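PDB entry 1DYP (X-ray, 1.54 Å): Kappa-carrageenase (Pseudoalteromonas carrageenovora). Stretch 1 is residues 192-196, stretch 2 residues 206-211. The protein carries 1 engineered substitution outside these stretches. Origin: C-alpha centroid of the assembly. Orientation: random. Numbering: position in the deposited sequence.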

# COMPACT_ATOMS: atom_id res chain seq x y z
N PHE A 192 -13.11 -9.00 -8.87
CA PHE A 192 -12.56 -8.69 -7.57
C PHE A 192 -11.99 -9.92 -6.87
O PHE A 192 -12.48 -11.03 -7.05
CB PHE A 192 -13.62 -8.05 -6.68
CG PHE A 192 -14.06 -6.70 -7.16
CD1 PHE A 192 -14.95 -6.56 -8.22
CD2 PHE A 192 -13.55 -5.55 -6.56
CE1 PHE A 192 -15.32 -5.30 -8.69
CE2 PHE A 192 -13.91 -4.28 -7.02
CZ PHE A 192 -14.80 -4.16 -8.08
N HIS A 193 -10.95 -9.69 -6.08
CA HIS A 193 -10.31 -10.76 -5.33
C HIS A 193 -10.03 -10.21 -3.94
O HIS A 193 -9.96 -9.00 -3.75
CB HIS A 193 -9.03 -11.18 -6.04
CG HIS A 193 -9.28 -11.77 -7.39
ND1 HIS A 193 -9.57 -13.10 -7.59
CD2 HIS A 193 -9.39 -11.18 -8.61
CE1 HIS A 193 -9.86 -13.31 -8.86
NE2 HIS A 193 -9.76 -12.16 -9.50
N THR A 194 -9.88 -11.10 -2.97
CA THR A 194 -9.65 -10.67 -1.61
C THR A 194 -8.19 -10.79 -1.22
O THR A 194 -7.55 -11.82 -1.42
CB THR A 194 -10.50 -11.48 -0.62
OG1 THR A 194 -10.10 -12.85 -0.64
CG2 THR A 194 -11.97 -11.38 -1.01
N TYR A 195 -7.68 -9.70 -0.65
CA TYR A 195 -6.29 -9.62 -0.22
C TYR A 195 -6.31 -9.30 1.27
O TYR A 195 -6.85 -8.29 1.69
CB TYR A 195 -5.60 -8.50 -1.00
CG TYR A 195 -5.59 -8.77 -2.49
CD1 TYR A 195 -4.61 -9.58 -3.07
CD2 TYR A 195 -6.58 -8.25 -3.32
CE1 TYR A 195 -4.63 -9.88 -4.43
CE2 TYR A 195 -6.61 -8.53 -4.68
CZ TYR A 195 -5.63 -9.35 -5.23
OH TYR A 195 -5.65 -9.65 -6.57
N GLY A 196 -5.72 -10.18 2.06
CA GLY A 196 -5.73 -9.94 3.49
C GLY A 196 -4.43 -10.25 4.18
O GLY A 196 -3.51 -10.85 3.62
N TRP A 206 -0.07 -13.43 5.15
CA TRP A 206 -0.79 -12.85 4.02
C TRP A 206 -1.70 -13.86 3.32
O TRP A 206 -1.37 -15.04 3.21
CB TRP A 206 0.20 -12.31 2.99
CG TRP A 206 0.96 -11.07 3.39
CD1 TRP A 206 0.72 -9.80 2.94
CD2 TRP A 206 2.14 -11.00 4.20
NE1 TRP A 206 1.70 -8.95 3.41
CE2 TRP A 206 2.58 -9.66 4.18
CE3 TRP A 206 2.88 -11.94 4.94
CZ2 TRP A 206 3.72 -9.23 4.87
CZ3 TRP A 206 4.02 -11.51 5.62
CH2 TRP A 206 4.43 -10.17 5.58
N TYR A 207 -2.83 -13.37 2.83
CA TYR A 207 -3.81 -14.20 2.14
C TYR A 207 -4.29 -13.61 0.83
O TYR A 207 -4.37 -12.39 0.68
CB TYR A 207 -5.05 -14.40 3.02
CG TYR A 207 -4.80 -14.99 4.39
CD1 TYR A 207 -4.26 -14.21 5.41
CD2 TYR A 207 -5.11 -16.31 4.66
CE1 TYR A 207 -4.04 -14.74 6.68
CE2 TYR A 207 -4.90 -16.86 5.93
CZ TYR A 207 -4.36 -16.07 6.93
OH TYR A 207 -4.16 -16.60 8.19
N VAL A 208 -4.60 -14.48 -0.12
CA VAL A 208 -5.15 -14.07 -1.41
C VAL A 208 -6.26 -15.09 -1.69
O VAL A 208 -5.99 -16.28 -1.84
CB VAL A 208 -4.11 -14.11 -2.54
CG1 VAL A 208 -4.78 -13.80 -3.87
CG2 VAL A 208 -3.01 -13.09 -2.27
N ASP A 209 -7.49 -14.60 -1.75
CA ASP A 209 -8.64 -15.47 -1.99
C ASP A 209 -8.63 -16.67 -1.04
O ASP A 209 -8.91 -17.81 -1.43
CB ASP A 209 -8.68 -15.94 -3.45
CG ASP A 209 -9.19 -14.87 -4.40
OD1 ASP A 209 -9.74 -13.85 -3.92
OD2 ASP A 209 -9.07 -15.04 -5.63
N GLY A 210 -8.30 -16.41 0.23
CA GLY A 210 -8.30 -17.45 1.24
C GLY A 210 -7.04 -18.27 1.41
O GLY A 210 -6.87 -18.93 2.43
N GLU A 211 -6.16 -18.24 0.41
CA GLU A 211 -4.92 -19.00 0.46
C GLU A 211 -3.79 -18.21 1.11
O GLU A 211 -3.67 -17.01 0.89
CB GLU A 211 -4.51 -19.41 -0.95
CG GLU A 211 -5.49 -20.33 -1.63
CD GLU A 211 -5.57 -21.67 -0.93
OE1 GLU A 211 -4.56 -22.41 -0.96
OE2 GLU A 211 -6.63 -21.99 -0.35
O HOH W 1 -7.91 -13.69 1.15

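The strands 193-196 and 206-208 run antiparallel, their N-to-C directions 178° apart and their axes approaching to 4.7 Å. Gly196 and Tyr207 form a hydrogen-bonded pair: Gly196 N donates to Tyr207 O at 2.9 Å (N-H...O 170°), and Tyr207 N to Gly196 O at 2.7 Å (161°). Tyr195 and Val208 make the neighbouring non-hydrogen-bonded pair, where CA-H...O contacts fill in, with Val208 CA 3.3 Å from Thr194 O and Tyr195 CA 3.5 Å from Tyr207 O. One further backbone bond, Asp209 N to Thr194 O (2.8 Å, 169°), carries the ladder just past the second strand. There the chain reverses in a type I' turn from Val208 to Glu211, closed by Val208 N to Glu211 O at 2.9 Å and Glu211 N to Val208 O at 3.0 Å. Gly210, at phi/psi 87/-17, occupies a conformation in which a CB would jam against the carbonyl oxygen of Asp209.

Asp209 supplies most of the polar side-chain contact, and its two carboxylate oxygens take different partners. OD1 accepts from the backbone Thr194 N (2.9 Å, 166°), while OD2 accepts from His193 ND1 (2.8 Å, 164°), lying near the plane of the imidazole at its edge, as a bond along the ring N-H requires. Since Asp209 N also binds Thr194 O, side chain and backbone of this one residue together engage both polar backbone atoms of Thr194. Water 1 links Thr194 OG1, at 3.0 Å, to the turn, accepting from Gly210 N at 2.9 Å.

Apolar contact is modest. Tyr195 and Val208 direct their side chains to the same sheet face and meet at 3.9 Å between Tyr195 CD1 and Val208 CG2. On the opposite face, Gly196 offers Tyr207 no side chain, and the end of the Tyr207 side chain leads away from the first stretch.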